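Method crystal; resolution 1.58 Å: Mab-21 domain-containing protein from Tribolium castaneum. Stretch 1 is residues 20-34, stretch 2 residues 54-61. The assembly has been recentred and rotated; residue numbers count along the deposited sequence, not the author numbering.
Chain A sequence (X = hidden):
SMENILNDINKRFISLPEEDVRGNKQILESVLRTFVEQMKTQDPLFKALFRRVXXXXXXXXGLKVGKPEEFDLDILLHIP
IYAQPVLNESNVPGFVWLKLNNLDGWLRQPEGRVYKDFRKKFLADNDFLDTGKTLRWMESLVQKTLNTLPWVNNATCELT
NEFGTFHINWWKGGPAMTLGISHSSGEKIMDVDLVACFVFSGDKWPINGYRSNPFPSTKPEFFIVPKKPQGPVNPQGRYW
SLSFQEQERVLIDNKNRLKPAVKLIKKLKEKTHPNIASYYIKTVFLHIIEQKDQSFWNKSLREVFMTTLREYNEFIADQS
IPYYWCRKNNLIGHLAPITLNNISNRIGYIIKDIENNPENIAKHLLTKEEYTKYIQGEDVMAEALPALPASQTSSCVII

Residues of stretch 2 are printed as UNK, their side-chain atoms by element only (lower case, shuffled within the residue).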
ATOM      1  N   ASP A  20     -10.982 -14.985   7.511  1.00 20.17           N
ATOM      2  CA  ASP A  20     -11.745 -13.847   7.011  1.00 20.74           C
ATOM      3  C   ASP A  20     -10.908 -12.958   6.103  1.00 23.26           C
ATOM      4  O   ASP A  20     -11.444 -12.374   5.153  1.00 20.72           O
ATOM      5  CB  ASP A  20     -12.310 -13.034   8.174  1.00 21.13           C
ATOM      6  CG  ASP A  20     -13.566 -13.645   8.755  1.00 25.25           C
ATOM      7  OD1 ASP A  20     -14.338 -14.259   7.986  1.00 27.31           O
ATOM      8  OD2 ASP A  20     -13.781 -13.514   9.977  1.00 28.12           O
ATOM      9  N   VAL A  21      -9.610 -12.816   6.384  1.00 18.22           N
ATOM     10  CA  VAL A  21      -8.733 -12.115   5.447  1.00 17.60           C
ATOM     11  C   VAL A  21      -8.831 -12.760   4.075  1.00 17.34           C
ATOM     12  O   VAL A  21      -9.098 -12.095   3.069  1.00 17.64           O
ATOM     13  CB  VAL A  21      -7.278 -12.116   5.953  1.00 18.73           C
ATOM     14  CG1 VAL A  21      -6.348 -11.546   4.887  1.00 20.03           C
ATOM     15  CG2 VAL A  21      -7.157 -11.326   7.251  1.00 19.57           C
ATOM     16  N   ARG A  22      -8.660 -14.082   4.033  1.00 17.39           N
ATOM     17  CA  ARG A  22      -8.658 -14.804   2.766  1.00 18.92           C
ATOM     18  C   ARG A  22     -10.003 -14.696   2.060  1.00 19.47           C
ATOM     19  O   ARG A  22     -10.056 -14.457   0.847  1.00 19.02           O
ATOM     20  CB  ARG A  22      -8.291 -16.267   3.014  1.00 19.71           C
ATOM     21  CG  ARG A  22      -8.361 -17.107   1.772  1.00 26.76           C
ATOM     22  CD  ARG A  22      -8.080 -18.558   2.085  1.00 36.43           C
ATOM     23  NE  ARG A  22      -8.170 -19.385   0.893  1.00 40.52           N
ATOM     24  CZ  ARG A  22      -8.081 -20.705   0.907  1.00 33.81           C
ATOM     25  NH1 ARG A  22      -7.924 -21.376   2.033  1.00 40.74           N
ATOM     26  NH2 ARG A  22      -8.151 -21.372  -0.238  1.00 41.51           N
ATOM     27  N   GLY A  23     -11.103 -14.846   2.804  1.00 18.21           N
ATOM     28  CA  GLY A  23     -12.415 -14.816   2.175  1.00 17.89           C
ATOM     29  C   GLY A  23     -12.771 -13.447   1.625  1.00 23.22           C
ATOM     30  O   GLY A  23     -13.299 -13.329   0.518  1.00 20.30           O
ATOM     31  N   ASN A  24     -12.482 -12.394   2.386  1.00 19.10           N
ATOM     32  CA  ASN A  24     -12.742 -11.049   1.883  1.00 15.95           C
ATOM     33  C   ASN A  24     -11.887 -10.745   0.661  1.00 18.67           C
ATOM     34  O   ASN A  24     -12.356 -10.093  -0.278  1.00 18.22           O
ATOM     35  CB  ASN A  24     -12.518 -10.017   2.990  1.00 16.60           C
ATOM     36  CG  ASN A  24     -13.663  -9.987   3.969  1.00 20.96           C
ATOM     37  OD1 ASN A  24     -14.780  -9.612   3.608  1.00 19.69           O
ATOM     38  ND2 ASN A  24     -13.409 -10.406   5.212  1.00 19.86           N
ATOM     39  N   LYS A  25     -10.642 -11.237   0.637  1.00 15.82           N
ATOM     40  CA  LYS A  25      -9.804 -11.035  -0.541  1.00 16.62           C
ATOM     41  C   LYS A  25     -10.392 -11.728  -1.764  1.00 17.02           C
ATOM     42  O   LYS A  25     -10.403 -11.154  -2.855  1.00 18.48           O
ATOM     43  CB  LYS A  25      -8.379 -11.525  -0.288  1.00 16.70           C
ATOM     44  CG  LYS A  25      -7.559 -10.610   0.619  1.00 17.15           C
ATOM     45  CD  LYS A  25      -6.131 -11.119   0.782  1.00 19.53           C
ATOM     46  CE  LYS A  25      -5.325 -10.217   1.709  1.00 21.43           C
ATOM     47  NZ  LYS A  25      -4.013 -10.834   2.065  1.00 27.67           N
ATOM     48  N   GLN A  26     -10.882 -12.959  -1.611  1.00 17.11           N
ATOM     49  CA  GLN A  26     -11.451 -13.653  -2.767  1.00 18.62           C
ATOM     50  C   GLN A  26     -12.646 -12.891  -3.329  1.00 17.81           C
ATOM     51  O   GLN A  26     -12.803 -12.771  -4.552  1.00 19.60           O
ATOM     52  CB  GLN A  26     -11.859 -15.078  -2.389  1.00 19.15           C
ATOM     53  CG  GLN A  26     -10.704 -16.006  -2.041  1.00 20.39           C
ATOM     54  CD  GLN A  26     -11.096 -17.473  -2.113  1.00 25.19           C
ATOM     55  OE1 GLN A  26     -11.059 -18.191  -1.117  1.00 32.09           O
ATOM     56  NE2 GLN A  26     -11.477 -17.920  -3.299  1.00 28.65           N
ATOM     57  N   ILE A  27     -13.503 -12.377  -2.449  1.00 16.13           N
ATOM     58  CA  ILE A  27     -14.667 -11.613  -2.886  1.00 16.78           C
ATOM     59  C   ILE A  27     -14.232 -10.331  -3.582  1.00 18.39           C
ATOM     60  O   ILE A  27     -14.685 -10.019  -4.689  1.00 17.77           O
ATOM     61  CB  ILE A  27     -15.579 -11.300  -1.690  1.00 16.66           C
ATOM     62  CG1 ILE A  27     -16.271 -12.571  -1.194  1.00 19.24           C
ATOM     63  CG2 ILE A  27     -16.572 -10.199  -2.060  1.00 19.61           C
ATOM     64  CD1 ILE A  27     -16.970 -12.382   0.141  1.00 21.43           C
ATOM     65  N   LEU A  28     -13.369  -9.555  -2.922  1.00 17.20           N
ATOM     66  CA  LEU A  28     -12.950  -8.267  -3.462  1.00 16.29           C
ATOM     67  C   LEU A  28     -12.222  -8.429  -4.790  1.00 17.28           C
ATOM     68  O   LEU A  28     -12.434  -7.647  -5.721  1.00 16.93           O
ATOM     69  CB  LEU A  28     -12.058  -7.548  -2.450  1.00 16.34           C
ATOM     70  CG  LEU A  28     -12.763  -7.037  -1.192  1.00 17.74           C
ATOM     71  CD1 LEU A  28     -11.754  -6.719  -0.098  1.00 21.08           C
ATOM     72  CD2 LEU A  28     -13.605  -5.811  -1.522  1.00 21.09           C
ATOM     73  N   GLU A  29     -11.355  -9.435  -4.893  1.00 16.94           N
ATOM     74  CA  GLU A  29     -10.608  -9.622  -6.132  1.00 16.29           C
ATOM     75  C   GLU A  29     -11.523 -10.017  -7.281  1.00 16.14           C
ATOM     76  O   GLU A  29     -11.258  -9.658  -8.436  1.00 16.73           O
ATOM     77  CB  GLU A  29      -9.506 -10.656  -5.914  1.00 17.76           C
ATOM     78  CG  GLU A  29      -8.407 -10.155  -4.975  1.00 18.64           C
ATOM     79  CD  GLU A  29      -7.505 -11.263  -4.472  1.00 24.99           C
ATOM     80  OE1 GLU A  29      -7.549 -12.368  -5.052  1.00 26.14           O
ATOM     81  OE2 GLU A  29      -6.754 -11.026  -3.501  1.00 20.46           O
ATOM     82  N   SER A  30     -12.613 -10.725  -6.986  1.00 18.76           N
ATOM     83  CA  SER A  30     -13.551 -11.107  -8.036  1.00 16.37           C
ATOM     84  C   SER A  30     -14.390  -9.916  -8.490  1.00 18.43           C
ATOM     85  O   SER A  30     -14.605  -9.720  -9.693  1.00 19.25           O
ATOM     86  CB  SER A  30     -14.444 -12.251  -7.548  1.00 21.18           C
ATOM     87  OG  SER A  30     -15.274 -12.732  -8.594  1.00 28.94           O
ATOM     88  N   VAL A  31     -14.871  -9.103  -7.549  1.00 17.01           N
ATOM     89  CA  VAL A  31     -15.584  -7.880  -7.922  1.00 16.29           C
ATOM     90  C   VAL A  31     -14.713  -7.004  -8.815  1.00 17.07           C
ATOM     91  O   VAL A  31     -15.165  -6.493  -9.847  1.00 17.61           O
ATOM     92  CB  VAL A  31     -16.038  -7.117  -6.666  1.00 17.39           C
ATOM     93  CG1 VAL A  31     -16.460  -5.697  -7.029  1.00 20.03           C
ATOM     94  CG2 VAL A  31     -17.175  -7.864  -5.984  1.00 19.65           C
ATOM     95  N   LEU A  32     -13.442  -6.832  -8.438  1.00 17.23           N
ATOM     96  CA  LEU A  32     -12.568  -5.942  -9.195  1.00 15.52           C
ATOM     97  C   LEU A  32     -12.203  -6.516 -10.564  1.00 15.80           C
ATOM     98  O   LEU A  32     -12.054  -5.750 -11.525  1.00 16.89           O
ATOM     99  CB  LEU A  32     -11.314  -5.626  -8.377  1.00 15.85           C
ATOM    100  CG  LEU A  32     -11.597  -4.835  -7.092  1.00 16.95           C
ATOM    101  CD1 LEU A  32     -10.360  -4.834  -6.184  1.00 16.51           C
ATOM    102  CD2 LEU A  32     -12.036  -3.407  -7.412  1.00 19.06           C
ATOM    103  N   ARG A  33     -12.070  -7.843 -10.690  1.00 15.99           N
ATOM    104  CA  ARG A  33     -11.844  -8.411 -12.019  1.00 14.78           C
ATOM    105  C   ARG A  33     -13.028  -8.138 -12.938  1.00 18.25           C
ATOM    106  O   ARG A  33     -12.847  -7.807 -14.118  1.00 17.89           O
ATOM    107  CB  ARG A  33     -11.566  -9.913 -11.928  1.00 16.56           C
ATOM    108  CG  ARG A  33     -10.106 -10.258 -11.677  1.00 20.22           C
ATOM    109  CD  ARG A  33      -9.834 -11.738 -11.911  1.00 21.19           C
ATOM    110  NE  ARG A  33     -10.520 -12.560 -10.924  1.00 28.04           N
ATOM    111  CZ  ARG A  33     -10.011 -12.891  -9.745  1.00 20.93           C
ATOM    112  NH1 ARG A  33      -8.791 -12.525  -9.391  1.00 29.27           N
ATOM    113  NH2 ARG A  33     -10.746 -13.609  -8.902  1.00 29.63           N
ATOM    114  N   THR A  34     -14.250  -8.267 -12.417  1.00 17.03           N
ATOM    115  CA  THR A  34     -15.425  -7.923 -13.212  1.00 18.32           C
ATOM    116  C   THR A  34     -15.373  -6.467 -13.659  1.00 19.28           C
ATOM    117  O   THR A  34     -15.666  -6.152 -14.819  1.00 17.57           O
ATOM    118  CB  THR A  34     -16.704  -8.184 -12.416  1.00 19.85           C
ATOM    119  OG1 THR A  34     -16.738  -9.555 -11.998  1.00 19.77           O
ATOM    120  CG2 THR A  34     -17.932  -7.894 -13.274  1.00 21.78           C
ATOM    121  N   UNK A  54      -1.697  -4.970  -8.993  1.00 14.50           N
ATOM    122  CA  UNK A  54      -1.021  -5.260  -7.739  1.00 17.10           C
ATOM    123  C   UNK A  54      -1.906  -4.744  -6.617  1.00 17.00           C
ATOM    124  O   UNK A  54      -2.403  -3.616  -6.690  1.00 16.68           O
ATOM    125  c   UNK A  54       1.067  -4.784  -6.366  1.00 18.74           C
ATOM    126  c   UNK A  54       1.757  -5.959  -6.085  1.00 21.28           C
ATOM    127  c   UNK A  54       0.365  -4.605  -7.681  1.00 15.24           C
ATOM    128  c   UNK A  54       2.404  -6.128  -4.871  1.00 19.76           C
ATOM    129  c   UNK A  54       1.030  -3.786  -5.404  1.00 19.86           C
ATOM    130  c   UNK A  54       2.361  -5.127  -3.926  1.00 16.90           C
ATOM    131  c   UNK A  54       1.674  -3.953  -4.186  1.00 20.10           C
ATOM    132  N   UNK A  55      -2.115  -5.567  -5.592  1.00 15.75           N
ATOM    133  CA  UNK A  55      -2.962  -5.184  -4.467  1.00 16.79           C
ATOM    134  C   UNK A  55      -2.061  -4.580  -3.393  1.00 14.62           C
ATOM    135  O   UNK A  55      -1.262  -5.287  -2.777  1.00 15.67           O
ATOM    136  c   UNK A  55      -4.833  -9.127  -6.355  1.00 21.28           C
ATOM    137  c   UNK A  55      -5.925  -8.548  -6.974  1.00 19.31           C
ATOM    138  o   UNK A  55      -6.614  -9.252  -7.942  1.00 20.08           O
ATOM    139  c   UNK A  55      -3.743  -6.387  -3.942  1.00 16.62           C
ATOM    140  c   UNK A  55      -4.136  -8.423  -5.386  1.00 18.70           C
ATOM    141  c   UNK A  55      -4.511  -7.141  -5.012  1.00 16.50           C
ATOM    142  c   UNK A  55      -5.617  -6.577  -5.635  1.00 18.45           C
ATOM    143  c   UNK A  55      -6.326  -7.274  -6.617  1.00 18.44           C
ATOM    144  N   UNK A  56      -2.168  -3.269  -3.195  1.00 15.80           N
ATOM    145  CA  UNK A  56      -1.245  -2.533  -2.352  1.00 16.66           C
ATOM    146  C   UNK A  56      -1.874  -2.160  -1.023  1.00 17.15           C
ATOM    147  O   UNK A  56      -3.081  -1.931  -0.937  1.00 18.38           O
ATOM    148  N   UNK A  57      -1.048  -2.093   0.012  1.00 16.47           N
ATOM    149  CA  UNK A  57      -1.475  -1.573   1.299  1.00 15.56           C
ATOM    150  C   UNK A  57      -1.209  -2.557   2.423  1.00 19.08           C
ATOM    151  O   UNK A  57      -0.789  -3.688   2.220  1.00 17.45           O
ATOM    152  N   UNK A  58      -1.476  -2.079   3.644  1.00 18.47           N
ATOM    153  CA  UNK A  58      -1.161  -2.882   4.824  1.00 16.07           C
ATOM    154  C   UNK A  58      -2.032  -4.132   4.919  1.00 17.65           C
ATOM    155  O   UNK A  58      -1.570  -5.172   5.410  1.00 18.46           O
ATOM    156  o   UNK A  58      -2.635  -1.625   6.310  1.00 19.44           O
ATOM    157  c   UNK A  58      -1.295  -2.030   6.092  1.00 16.02           C
ATOM    158  N   UNK A  59      -3.281  -4.061   4.454  1.00 17.02           N
ATOM    159  CA  UNK A  59      -4.137  -5.246   4.445  1.00 18.91           C
ATOM    160  C   UNK A  59      -3.491  -6.388   3.660  1.00 18.62           C
ATOM    161  O   UNK A  59      -3.432  -7.529   4.135  1.00 18.91           O
ATOM    162  c   UNK A  59      -7.594  -7.940   4.712  1.00 19.59           C
ATOM    163  c   UNK A  59      -7.918  -7.421   2.401  1.00 18.31           C
ATOM    164  c   UNK A  59      -7.056  -6.347   2.530  1.00 18.37           C
ATOM    165  c   UNK A  59      -8.188  -8.218   3.494  1.00 18.54           C
ATOM    166  c   UNK A  59      -5.515  -4.885   3.875  1.00 16.46           C
ATOM    167  c   UNK A  59      -6.451  -6.058   3.742  1.00 16.45           C
ATOM    168  c   UNK A  59      -6.733  -6.864   4.832  1.00 17.93           C
ATOM    169  N   UNK A  60      -2.976  -6.098   2.460  1.00 16.92           N
ATOM    170  CA  UNK A  60      -2.362  -7.144   1.653  1.00 15.27           C
ATOM    171  C   UNK A  60      -0.934  -7.469   2.081  1.00 17.36           C
ATOM    172  O   UNK A  60      -0.419  -8.530   1.708  1.00 17.40           O
ATOM    173  c   UNK A  60      -3.713  -8.483  -1.128  1.00 17.74           C
ATOM    174  o   UNK A  60      -7.159  -8.596  -2.322  1.00 18.29           O
ATOM    175  c   UNK A  60      -4.820  -6.466  -0.496  1.00 14.67           C
ATOM    176  c   UNK A  60      -5.986  -6.906  -1.102  1.00 17.44           C
ATOM    177  c   UNK A  60      -2.401  -6.759   0.171  1.00 15.48           C
ATOM    178  c   UNK A  60      -3.665  -7.240  -0.506  1.00 15.50           C
ATOM    179  c   UNK A  60      -4.873  -8.931  -1.742  1.00 16.75           C
ATOM    180  c   UNK A  60      -6.006  -8.144  -1.719  1.00 19.22           C
ATOM    181  N   UNK A  61      -0.288  -6.588   2.848  1.00 16.47           N
ATOM    182  CA  UNK A  61       0.996  -6.912   3.460  1.00 15.87           C
ATOM    183  C   UNK A  61       0.856  -7.751   4.719  1.00 18.73           C
ATOM    184  O   UNK A  61       1.872  -8.220   5.244  1.00 18.79           O
ATOM    185  o   UNK A  61       2.699  -3.769   2.723  1.00 23.05           O
ATOM    186  c   UNK A  61       1.769  -5.643   3.830  1.00 15.67           C
ATOM    187  c   UNK A  61       2.429  -4.986   2.640  1.00 21.33           C
ATOM    188  o   UNK A  61       2.686  -5.681   1.629  1.00 21.87           O
TER
HETATM  189  O   HOH W   1      -1.699 -10.771   0.727  1.00 30.67           O
HETATM  190  O   HOH W   2      -2.754 -10.191   4.353  1.00 32.23           O
HETATM  191  O   HOH W   3      -8.858  -8.287  -8.841  1.00 19.08           O

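Position 54 carries seven side-chain carbons: one leading to a ring of six, with no heteroatom. Its chi1 is t, and the ring is out of reach of the helix of stretch 1, touching nothing there. A plain six-carbon ring on one carbon is Phe54, a buried residue of the strand.

Position 55 has the same ring plus one oxygen at its far end. Its CA-to-CB bond points toward the helix, and the ring carbon bearing the oxygen lies 3.6 Å from Glu29 CG. The oxygen-tipped ring is a tyrosine, Tyr55. Glu29 OE2 sits over one face of this ring, and Tyr55 OH comes within 4.2 Å of Arg33 NH1. A water closes the remaining gap, 2.6 Å from Tyr55 OH and donating to Glu29 O at 2.8 Å, so the tyrosine reaches the helix backbone as well as its side chains.

Positions 56 and 57 have no side-chain atoms at all, which makes them Gly56 and Gly57. Neither touches the helix. For Gly57 the backbone gives the rule: at phi 126° and psi 174°, a CB would be jammed against the carbonyl O of Gly56.

Position 58 has one carbon and one oxygen, unbranched. That is a serine, Ser58, with chi1 in p and its side chain out of reach of the helix.

Position 59 again shows one carbon and a six-carbon ring without oxygen. Its CA-to-CB bond runs sideways, yet chi1 in t brings the ring to the helix, where its carbons approach Val21 CG1 and Lys25 CG. This is Phe59: CE1 lies 3.8 Å from Val21 CG1, and CE2 lies 3.7 Å from Lys25 CG.

Position 60 has a ring of six carbons tipped by an oxygen. It too starts sideways and ends nearer, packing against Lys25 and placing its oxygen 2.7 Å from Glu29 OE2. It is Tyr60: CE2 lies 3.6 Å from Lys25 CD, and OH donates a hydrogen bond to Glu29 OE2, the carboxylate oxygen lying at the ring edge.

Position 61 has two carbons, the second holding two oxygens: a short carboxylate, Asp61. Its CA-to-CB bond points away from the helix, and its oxygens are satisfied elsewhere in the structure.

The contact works through three aromatic rings reading one face of a helix, at Val21, Lys25 and Glu29, each one turn from the next. Lys25 is the centrepiece. Its extended chain lays CE over a face of both Phe59 and Tyr60, 4.1 Å and 3.8 Å from the respective ring centroids, so the aliphatic part packs while the ammonium emerges beyond. There NZ donates to two waters, each at 2.7 Å; these donate onward to Phe59 O and Tyr60 O, both at 2.8 Å. The design rule is economical: let a lysine's methylenes do much of the packing, with a valine one turn before, hydrate its charge with waters held by the partner's backbone carbonyls, and fix the next turn with a tyrosine-to-carboxylate hydrogen bond.

Stretch 2 54-61: FYGGSFYD
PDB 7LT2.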